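PDB 3JS9: nucleoside diphosphate kinase family protein from Babesia bovis, which probably catalyses the magnesium-dependent transfer of the terminal phosphate from nucleoside triphosphates to nucleoside diphosphates through a phosphohistidine intermediate. Local coordinates for residues T12-K17 with M81-P86; K39-K44 with E142-W147. One frame throughout, in Å; residues are numbered along the deposited sequence.

Contact 1: T12-K17 with M81-P86; sequences TYIMVK and MIWEGP. With SO4 (sulfate ion), chain G.
Thr-12 and Trp-83 face each other as an antiparallel hydrogen-bonded pair: Thr-12 N gives its hydrogen to Trp-83 O at 2.9 Å, and Trp-83 N returns the bond to Thr-12 O. The same Thr-12 O also takes a CA-H...O contact from Ile-82 CA at 3.3 Å. Tyr-13 sits in the non-hydrogen-bonded pair with Ile-82. Its ring atom CD1 comes to 3.2 Å from Met-81 O, while CG1 of Ile-82 lies at the ring edge. The flat ring suits this site because Trp-138 stacks on it and the predicted catalytic His-123 is close by. These strands, 10-16 and 78-85, are the central pair of the antiparallel sheet in the ferredoxin-like core of nucleoside diphosphate kinases. On the opposite face from Tyr-13, helix 26-36 covers Ile-14, Val-16 and Trp-83. Ile-14 exchanges two backbone bonds with Met-81, and its beta-branched side chain offers apolar arms to two neighbours: CG1 meets Trp-83 CD1 at 3.8 Å, CG2 the methyl CE of Met-81. The flexible thioether of Met-81 bends at chi3 (-85°), carrying CE within 3.8 Å of Val-16 CG2, while SD accepts a weak bond from the indole NE1 of Trp-83. Lys-17, long, cationic and a predicted ATP-binding residue, points NZ at a sulfate, probably from the crystallisation liquor, at a distance too short to be trusted; His-123 and Tyr-57 bind the same ion.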
loop_
_atom_site.group_PDB
_atom_site.type_symbol
_atom_site.label_atom_id
_atom_site.label_comp_id
_atom_site.label_asym_id
_atom_site.label_seq_id
_atom_site.Cartn_x
_atom_site.Cartn_y
_atom_site.Cartn_z
ATOM N N THR A 12 6.384 24.343 -7.680
ATOM C CA THR A 12 5.053 24.259 -8.222
ATOM C C THR A 12 3.984 24.283 -7.129
ATOM O O THR A 12 4.204 23.829 -5.993
ATOM C CB THR A 12 4.889 23.024 -9.135
ATOM O OG1 THR A 12 3.650 23.140 -9.840
ATOM C CG2 THR A 12 4.914 21.692 -8.346
ATOM N N TYR A 13 2.821 24.826 -7.459
ATOM C CA TYR A 13 1.773 24.893 -6.480
ATOM C C TYR A 13 0.841 23.710 -6.715
ATOM O O TYR A 13 0.364 23.493 -7.842
ATOM C CB TYR A 13 1.051 26.229 -6.562
ATOM C CG TYR A 13 -0.130 26.280 -5.638
ATOM C CD1 TYR A 13 0.055 26.290 -4.261
ATOM C CD2 TYR A 13 -1.447 26.262 -6.139
ATOM C CE1 TYR A 13 -1.036 26.285 -3.386
ATOM C CE2 TYR A 13 -2.542 26.266 -5.273
ATOM C CZ TYR A 13 -2.326 26.281 -3.897
ATOM O OH TYR A 13 -3.396 26.278 -3.022
ATOM N N ILE A 14 0.611 22.926 -5.665
ATOM C CA ILE A 14 -0.251 21.746 -5.762
ATOM C C ILE A 14 -1.378 21.911 -4.710
ATOM O O ILE A 14 -1.101 22.213 -3.542
ATOM C CB ILE A 14 0.563 20.389 -5.519
ATOM C CG1 ILE A 14 1.814 20.251 -6.418
ATOM C CG2 ILE A 14 -0.352 19.120 -5.536
ATOM C CD1 ILE A 14 1.611 19.999 -7.958
ATOM N N MET A 15 -2.630 21.671 -5.107
ATOM C CA MET A 15 -3.734 21.910 -4.202
ATOM C C MET A 15 -4.785 20.789 -4.200
ATOM O O MET A 15 -5.432 20.488 -5.223
ATOM C CB MET A 15 -4.381 23.269 -4.498
ATOM C CG MET A 15 -5.540 23.607 -3.553
ATOM S SD MET A 15 -6.331 25.236 -3.790
ATOM C CE MET A 15 -6.728 25.150 -5.562
ATOM N N VAL A 16 -4.953 20.153 -3.056
ATOM C CA VAL A 16 -6.035 19.198 -2.923
ATOM C C VAL A 16 -7.310 20.030 -2.820
ATOM O O VAL A 16 -7.425 20.879 -1.918
ATOM C CB VAL A 16 -5.894 18.324 -1.668
ATOM C CG1 VAL A 16 -7.020 17.280 -1.622
ATOM C CG2 VAL A 16 -4.541 17.683 -1.663
ATOM N N LYS A 17 -8.262 19.770 -3.717
ATOM C CA LYS A 17 -9.468 20.571 -3.803
ATOM C C LYS A 17 -10.524 19.952 -2.899
ATOM O O LYS A 17 -10.312 18.855 -2.361
ATOM C CB LYS A 17 -9.969 20.596 -5.233
ATOM C CG LYS A 17 -9.057 21.238 -6.265
ATOM C CD LYS A 17 -9.748 21.043 -7.593
ATOM C CE LYS A 17 -8.890 21.339 -8.771
ATOM N NZ LYS A 17 -9.779 21.066 -9.956
ATOM N N MET A 81 -0.050 23.173 -1.011
ATOM C CA MET A 81 1.358 22.745 -0.948
ATOM C C MET A 81 2.183 23.469 -1.979
ATOM O O MET A 81 1.652 23.864 -3.020
ATOM C CB MET A 81 1.507 21.238 -1.220
ATOM C CG MET A 81 0.854 20.348 -0.160
ATOM S SD MET A 81 0.660 18.695 -0.827
ATOM C CE MET A 81 -0.919 18.807 -1.739
ATOM N N ILE A 82 3.472 23.650 -1.686
ATOM C CA ILE A 82 4.461 24.006 -2.713
ATOM C C ILE A 82 5.548 22.939 -2.653
ATOM O O ILE A 82 5.995 22.585 -1.573
ATOM C CB ILE A 82 5.123 25.368 -2.467
ATOM C CG1 ILE A 82 4.117 26.492 -2.629
ATOM C CG2 ILE A 82 6.366 25.577 -3.392
ATOM C CD1 ILE A 82 4.733 27.897 -2.300
ATOM N N TRP A 83 5.955 22.451 -3.818
ATOM C CA TRP A 83 6.971 21.426 -3.954
ATOM C C TRP A 83 8.088 21.923 -4.859
ATOM O O TRP A 83 7.830 22.594 -5.857
ATOM C CB TRP A 83 6.351 20.156 -4.536
ATOM C CG TRP A 83 5.464 19.446 -3.588
ATOM C CD1 TRP A 83 4.112 19.620 -3.432
ATOM C CD2 TRP A 83 5.857 18.455 -2.636
ATOM N NE1 TRP A 83 3.645 18.786 -2.448
ATOM C CE2 TRP A 83 4.698 18.072 -1.929
ATOM C CE3 TRP A 83 7.083 17.860 -2.302
ATOM C CZ2 TRP A 83 4.720 17.107 -0.919
ATOM C CZ3 TRP A 83 7.106 16.901 -1.290
ATOM C CH2 TRP A 83 5.926 16.528 -0.614
ATOM N N GLU A 84 9.322 21.531 -4.531
ATOM C CA GLU A 84 10.502 22.044 -5.187
ATOM C C GLU A 84 11.309 20.944 -5.855
ATOM O O GLU A 84 11.426 19.845 -5.309
ATOM C CB GLU A 84 11.369 22.787 -4.159
ATOM C CG GLU A 84 12.701 23.288 -4.677
ATOM C CD GLU A 84 13.428 24.131 -3.664
ATOM O OE1 GLU A 84 14.381 23.628 -3.025
ATOM O OE2 GLU A 84 13.045 25.313 -3.505
ATOM N N GLY A 85 11.888 21.238 -7.021
ATOM C CA GLY A 85 12.835 20.310 -7.655
ATOM C C GLY A 85 13.092 20.653 -9.118
ATOM O O GLY A 85 12.418 21.512 -9.671
ATOM N N PRO A 86 14.099 20.022 -9.747
ATOM C CA PRO A 86 14.245 20.192 -11.194
ATOM C C PRO A 86 12.945 19.773 -11.891
ATOM O O PRO A 86 12.440 18.668 -11.657
ATOM C CB PRO A 86 15.354 19.201 -11.555
ATOM C CG PRO A 86 16.138 19.023 -10.307
ATOM C CD PRO A 86 15.182 19.203 -9.168
HETATM S S SO4 G . -7.696 23.346 -11.861
HETATM O O1 SO4 G . -6.390 22.789 -12.245
HETATM O O2 SO4 G . -8.125 24.243 -12.908
HETATM O O3 SO4 G . -7.757 24.102 -10.598
HETATM O O4 SO4 G . -8.568 22.203 -11.773
#

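Contact 2: K39-K44 with E142-W147; sequences KLIAAK and EQLVTW. With SO4 (sulfate ion), chain E.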
loop_
_atom_site.group_PDB
_atom_site.type_symbol
_atom_site.label_atom_id
_atom_site.label_comp_id
_atom_site.label_asym_id
_atom_site.label_seq_id
_atom_site.Cartn_x
_atom_site.Cartn_y
_atom_site.Cartn_z
ATOM N N LYS A 39 11.027 18.240 -2.999
ATOM C CA LYS A 39 11.224 18.675 -1.631
ATOM C C LYS A 39 10.061 19.549 -1.213
ATOM O O LYS A 39 9.707 20.495 -1.925
ATOM C CB LYS A 39 12.579 19.407 -1.483
ATOM C CG LYS A 39 12.693 20.100 -0.157
ATOM C CD LYS A 39 14.082 20.367 0.286
ATOM C CE LYS A 39 14.564 21.710 -0.235
ATOM N NZ LYS A 39 15.692 22.209 0.585
ATOM N N LEU A 40 9.453 19.237 -0.066
ATOM C CA LEU A 40 8.333 20.047 0.400
ATOM C C LEU A 40 8.853 21.387 0.907
ATOM O O LEU A 40 9.806 21.428 1.699
ATOM C CB LEU A 40 7.565 19.341 1.498
ATOM C CG LEU A 40 6.336 20.123 1.969
ATOM C CD1 LEU A 40 5.298 20.210 0.837
ATOM C CD2 LEU A 40 5.699 19.490 3.222
ATOM N N ILE A 41 8.232 22.470 0.432
ATOM C CA ILE A 41 8.541 23.849 0.842
ATOM C C ILE A 41 7.475 24.490 1.768
ATOM O O ILE A 41 7.815 25.258 2.673
ATOM C CB ILE A 41 8.721 24.732 -0.414
ATOM C CG1 ILE A 41 9.871 24.188 -1.271
ATOM C CG2 ILE A 41 8.956 26.196 -0.043
ATOM C CD1 ILE A 41 11.198 24.066 -0.490
ATOM N N ALA A 42 6.197 24.178 1.542
ATOM C CA ALA A 42 5.090 24.828 2.253
ATOM C C ALA A 42 3.844 23.978 2.155
ATOM O O ALA A 42 3.604 23.313 1.126
ATOM C CB ALA A 42 4.802 26.213 1.690
ATOM N N ALA A 43 3.041 23.999 3.204
ATOM C CA ALA A 43 1.802 23.258 3.189
ATOM C C ALA A 43 0.917 23.867 4.243
ATOM O O ALA A 43 1.443 24.327 5.265
ATOM C CB ALA A 43 2.067 21.789 3.516
ATOM N N LYS A 44 -0.400 23.873 4.010
ATOM C CA LYS A 44 -1.398 24.233 5.043
ATOM C C LYS A 44 -2.817 23.823 4.636
ATOM O O LYS A 44 -3.177 23.888 3.470
ATOM C CB LYS A 44 -1.395 25.744 5.311
ATOM C CG LYS A 44 -1.632 26.581 4.058
ATOM C CD LYS A 44 -1.658 28.042 4.356
ATOM C CE LYS A 44 -1.734 28.869 3.084
ATOM N NZ LYS A 44 -1.339 30.305 3.361
ATOM N N GLU A 142 6.586 34.056 4.771
ATOM C CA GLU A 142 6.996 33.479 6.057
ATOM C C GLU A 142 6.550 32.006 6.189
ATOM O O GLU A 142 6.951 31.301 7.118
ATOM C CB GLU A 142 6.483 34.323 7.237
ATOM C CG GLU A 142 5.028 34.811 7.102
ATOM C CD GLU A 142 4.850 36.147 6.266
ATOM O OE1 GLU A 142 5.773 36.613 5.538
ATOM O OE2 GLU A 142 3.750 36.755 6.357
ATOM N N GLN A 143 5.730 31.547 5.250
ATOM C CA GLN A 143 5.240 30.183 5.262
ATOM C C GLN A 143 6.143 29.269 4.412
ATOM O O GLN A 143 5.914 28.075 4.290
ATOM C CB GLN A 143 3.784 30.167 4.802
ATOM C CG GLN A 143 2.820 30.841 5.820
ATOM C CD GLN A 143 1.417 31.055 5.264
ATOM O OE1 GLN A 143 1.215 31.030 4.050
ATOM N NE2 GLN A 143 0.440 31.258 6.151
ATOM N N LEU A 144 7.175 29.840 3.813
ATOM C CA LEU A 144 8.096 29.034 3.038
ATOM C C LEU A 144 9.136 28.486 3.999
ATOM O O LEU A 144 9.648 29.233 4.831
ATOM C CB LEU A 144 8.747 29.866 1.931
ATOM C CG LEU A 144 7.770 30.532 0.945
ATOM C CD1 LEU A 144 8.512 31.369 -0.123
ATOM C CD2 LEU A 144 6.804 29.495 0.311
ATOM N N VAL A 145 9.415 27.188 3.928
ATOM C CA VAL A 145 10.326 26.586 4.872
ATOM C C VAL A 145 11.686 26.345 4.207
ATOM O O VAL A 145 11.761 25.687 3.179
ATOM C CB VAL A 145 9.719 25.292 5.514
ATOM C CG1 VAL A 145 10.727 24.575 6.422
ATOM C CG2 VAL A 145 8.444 25.635 6.295
ATOM N N THR A 146 12.746 26.913 4.785
ATOM C CA THR A 146 14.111 26.575 4.416
ATOM C C THR A 146 14.576 25.382 5.275
ATOM O O THR A 146 14.440 25.381 6.516
ATOM C CB THR A 146 15.060 27.812 4.582
ATOM O OG1 THR A 146 14.670 28.846 3.657
ATOM C CG2 THR A 146 16.531 27.441 4.309
ATOM N N TRP A 147 15.069 24.343 4.609
ATOM C CA TRP A 147 15.651 23.185 5.277
ATOM C C TRP A 147 16.489 22.400 4.301
ATOM O O TRP A 147 16.413 22.645 3.084
ATOM C CB TRP A 147 14.579 22.295 5.904
ATOM C CG TRP A 147 13.613 21.569 4.979
ATOM C CD1 TRP A 147 12.667 22.135 4.168
ATOM C CD2 TRP A 147 13.428 20.138 4.868
ATOM N NE1 TRP A 147 11.939 21.155 3.535
ATOM C CE2 TRP A 147 12.373 19.924 3.957
ATOM C CE3 TRP A 147 14.075 19.021 5.431
ATOM C CZ2 TRP A 147 11.953 18.639 3.581
ATOM C CZ3 TRP A 147 13.655 17.744 5.074
ATOM C CH2 TRP A 147 12.591 17.564 4.154
HETATM S S SO4 E . 17.666 19.310 -0.806
HETATM O O1 SO4 E . 16.955 19.145 0.457
HETATM O O2 SO4 E . 19.103 19.271 -0.516
HETATM O O3 SO4 E . 17.339 20.630 -1.335
HETATM O O4 SO4 E . 17.229 18.240 -1.712
HETATM O O HOH W 1 4.172 26.001 5.068
#
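The indole of Trp-147 has Lys-39 over one face and carbonyl oxygens at its edge. Lys-39 CD rides 3.9 Å above the ring plane, displaced toward the rim, in a CH-pi contact, and NZ makes a cation-pi contact 4.9 Å from the centroid of the five-membered ring. At the edge, NE1 donates in the ring plane to Leu-40 O, 2.8 Å away and almost straight at 174°; Val-145 O also lies there, in plane. Phe-45 of the third subunit meets this indole edge-to-face. Lysine suits its place by combining a greasy shaft with a charged end: the bend at chi3 (89°) turns CE, and NZ beyond it donates to Trp-147 O at 2.6 Å and to a sulfate.

Farther along, Val-145 N donates to Ile-41 O at 2.8 Å. Ile-41 and Ala-42 together form a classic beta bulge opposite Ile-82. CD2 of Leu-144 packs against Ile-41 CG2 at 4.0 Å and against the small methyl CB of Ala-42, which Gln-143 O approaches to 3.4 Å. A water accepts from Ala-43 N and lies within hydrogen-bonding distance of Gln-143 O. At the far end Lys-44 and Gln-143 cross at about a right angle, NZ reaching OE1 at 2.7 Å, an oxygen that Thr-140 N also binds.

The segment after helix 128-138 is thus fastened to strand 39-46 by backbone and side-chain bonds. Both ammonium groups are gripped by carbonyl oxygens, Lys-44 also by Trp-138 O, which would stabilise their charge; the sulfate at Lys-39, probably from the crystallisation liquor, adds counter-charge in this crystal.

Overall arrangement
Contacts 1 and 2 are neighbours in one sheet, their centres about 10 Å apart. Strand 78-85 lies between 10-16 and 39-46, so its segment 81-86 serves contact 1 along one edge and binds 39-44 along the other: Glu-84 N lies 2.8 Å from Lys-39 O and Ile-82 N 2.8 Å from Ala-42 O, both probable hydrogen bonds. Contact 1 is central and buried, about 5 Å from the chain centre, and ends at the predicted ATP-binding Lys-17; the side chain of Tyr-13 is about 4 Å from that of His-123. Contact 2, about 14 Å from the centre, is remote from the predicted sites and borders a third subunit.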